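Local structure of putative branched-chain amino acid ABC transporter (Chromobacterium violaceum, 4PYR) at residues 112-117 against 140-145. The protein is of unproven function but, as an LppC-like periplasmic-binding-protein-type lipoprotein domain that binds glutathione, may act as an enzyme regulator. Residues are numbered along the deposited sequence; the frame is centred on the assembly and turned at random.
Sequences QLARLM and KAFADE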
loop_
_atom_site.group_PDB
_atom_site.type_symbol
_atom_site.label_atom_id
_atom_site.label_comp_id
_atom_site.label_asym_id
_atom_site.label_seq_id
_atom_site.Cartn_x
_atom_site.Cartn_y
_atom_site.Cartn_z
ATOM N N GLN A 112 1.780 -8.136 -7.839
ATOM C CA GLN A 112 2.580 -7.442 -8.788
ATOM C C GLN A 112 3.973 -7.972 -8.967
ATOM O O GLN A 112 4.441 -8.065 -10.097
ATOM C CB GLN A 112 2.642 -6.007 -8.411
ATOM C CG GLN A 112 1.320 -5.333 -8.739
ATOM C CD GLN A 112 1.449 -3.894 -8.386
ATOM O OE1 GLN A 112 2.282 -3.180 -8.985
ATOM N NE2 GLN A 112 0.712 -3.464 -7.346
ATOM N N LEU A 113 4.612 -8.355 -7.865
ATOM C CA LEU A 113 5.943 -8.887 -7.988
ATOM C C LEU A 113 5.975 -10.150 -8.870
ATOM O O LEU A 113 6.875 -10.322 -9.679
ATOM C CB LEU A 113 6.517 -9.198 -6.615
ATOM C CG LEU A 113 8.013 -9.464 -6.627
ATOM C CD1 LEU A 113 8.769 -8.190 -6.953
ATOM C CD2 LEU A 113 8.381 -10.042 -5.269
ATOM N N ALA A 114 4.968 -11.007 -8.728
ATOM C CA ALA A 114 4.879 -12.151 -9.592
ATOM C C ALA A 114 4.753 -11.715 -11.035
ATOM O O ALA A 114 5.389 -12.291 -11.893
ATOM C CB ALA A 114 3.706 -13.027 -9.198
ATOM N N ARG A 115 3.886 -10.731 -11.314
ATOM C CA ARG A 115 3.770 -10.210 -12.658
ATOM C C ARG A 115 5.062 -9.589 -13.211
ATOM O O ARG A 115 5.400 -9.817 -14.379
ATOM C CB ARG A 115 2.574 -9.239 -12.727
ATOM C CG ARG A 115 1.244 -9.946 -12.447
ATOM C CD ARG A 115 0.052 -9.121 -12.885
ATOM N NE ARG A 115 -0.196 -7.994 -11.997
ATOM C CZ ARG A 115 -1.006 -8.033 -10.931
ATOM N NH1 ARG A 115 -1.650 -9.145 -10.586
ATOM N NH2 ARG A 115 -1.161 -6.944 -10.189
ATOM N N LEU A 116 5.797 -8.864 -12.360
ATOM C CA LEU A 116 7.096 -8.268 -12.743
ATOM C C LEU A 116 8.073 -9.350 -13.148
ATOM O O LEU A 116 8.802 -9.247 -14.154
ATOM C CB LEU A 116 7.733 -7.434 -11.606
ATOM C CG LEU A 116 9.184 -6.931 -11.813
ATOM C CD1 LEU A 116 9.302 -5.984 -12.990
ATOM C CD2 LEU A 116 9.680 -6.262 -10.543
HETATM N N MSE A 117 8.102 -10.403 -12.341
HETATM C CA MSE A 117 9.033 -11.452 -12.632
HETATM C C MSE A 117 8.723 -12.207 -13.877
HETATM O O MSE A 117 9.632 -12.631 -14.605
HETATM C CB MSE A 117 9.105 -12.309 -11.403
HETATM C CG MSE A 117 9.961 -11.667 -10.302
HETATM SE SE MSE A 117 9.938 -12.640 -8.611
HETATM C CE MSE A 117 11.417 -13.856 -9.087
ATOM N N LYS A 140 1.814 -16.468 0.037
ATOM C CA LYS A 140 0.560 -17.043 -0.534
ATOM C C LYS A 140 0.084 -16.228 -1.735
ATOM O O LYS A 140 -0.247 -16.798 -2.800
ATOM C CB LYS A 140 -0.513 -17.125 0.574
ATOM C CG LYS A 140 -1.931 -17.457 0.105
ATOM C CD LYS A 140 -2.011 -18.843 -0.485
ATOM C CE LYS A 140 -3.474 -19.271 -0.536
ATOM N NZ LYS A 140 -3.866 -20.315 -1.539
ATOM N N ALA A 141 0.047 -14.901 -1.570
ATOM C CA ALA A 141 -0.417 -14.045 -2.635
ATOM C C ALA A 141 0.474 -14.133 -3.864
ATOM O O ALA A 141 -0.006 -14.151 -4.982
ATOM C CB ALA A 141 -0.561 -12.626 -2.128
ATOM N N PHE A 142 1.818 -14.164 -3.647
ATOM C CA PHE A 142 2.721 -14.355 -4.765
ATOM C C PHE A 142 2.446 -15.690 -5.499
ATOM O O PHE A 142 2.357 -15.761 -6.727
ATOM C CB PHE A 142 4.185 -14.259 -4.279
ATOM C CG PHE A 142 5.180 -14.385 -5.383
ATOM C CD1 PHE A 142 5.460 -15.613 -5.967
ATOM C CD2 PHE A 142 5.831 -13.267 -5.865
ATOM C CE1 PHE A 142 6.333 -15.711 -7.027
ATOM C CE2 PHE A 142 6.708 -13.370 -6.919
ATOM C CZ PHE A 142 7.002 -14.582 -7.486
ATOM N N ALA A 143 2.393 -16.751 -4.723
ATOM C CA ALA A 143 2.269 -18.081 -5.249
ATOM C C ALA A 143 0.951 -18.225 -6.017
ATOM O O ALA A 143 0.929 -18.812 -7.089
ATOM C CB ALA A 143 2.328 -19.060 -4.117
ATOM N N ASP A 144 -0.103 -17.651 -5.480
ATOM C CA ASP A 144 -1.411 -17.744 -6.182
ATOM C C ASP A 144 -1.354 -17.038 -7.534
ATOM O O ASP A 144 -1.933 -17.531 -8.551
ATOM C CB ASP A 144 -2.519 -17.152 -5.327
ATOM C CG ASP A 144 -2.968 -18.086 -4.199
ATOM O OD1 ASP A 144 -2.557 -19.270 -4.163
ATOM O OD2 ASP A 144 -3.711 -17.645 -3.305
ATOM N N GLU A 145 -0.770 -15.839 -7.543
ATOM C CA GLU A 145 -0.644 -15.080 -8.767
ATOM C C GLU A 145 0.239 -15.783 -9.798
ATOM O O GLU A 145 -0.088 -15.846 -10.970
ATOM C CB GLU A 145 -0.126 -13.675 -8.478
ATOM C CG GLU A 145 -0.173 -12.760 -9.703
ATOM C CD GLU A 145 -1.589 -12.376 -10.145
ATOM O OE1 GLU A 145 -2.585 -12.369 -9.371
ATOM O OE2 GLU A 145 -1.683 -11.979 -11.313
#
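E145 OE2 accepts a hydrogen bond from R115 NH1 at 2.9 Å, and the opposite charges make it a salt bridge. The N-H...O angle of 150° is moderately bent. The oxygen lies in the guanidinium plane, at its edge, yet the nitrogen reaches it from above the carboxylate, the two planes standing 87° apart; E145 OE1 stays farther from NH1, at 3.6 Å, so the grip is one-pronged. R115 is exposed, which puts this bridge on the solvent side of the helix pair. Its partner's aliphatic part works inward: E145 CG, anti to the backbone N, packs against A114 CB at 3.9 Å.

Beneath the bridge, F142 carries the apolar part of the interface. A114 CB sits over one face of its ring, 3.9 Å from the centroid and close to the ring normal, a CH-pi contact, though displaced toward the rim. F142 CE2 comes within 3.4 Å of A114 N, so this ring atom touches the backbone as well as the side chain. Selenium of the selenomethionine M117 approaches from a different direction, at the ring edge and 3.7 Å from F142 CZ, a Met-aromatic contact. L113 adds CD2 beside F142 CE2.

The CA atoms of A114 and F142 are the nearest pair, 5.7 Å apart, and a side chain as small as that of A114 is consistent with the axes approaching to 8.5 Å, at a signed crossing angle of -45°. Farther in, F142 rests on L127 and A178, while M117 touches A176, A178 and Y200, so both side chains reach strands of the mixed sheet. This layer of two helices, 106-119 and 133-150, packed side by side on a largely parallel sheet is characteristic of the alpha/beta lobe of a periplasmic-binding-protein fold.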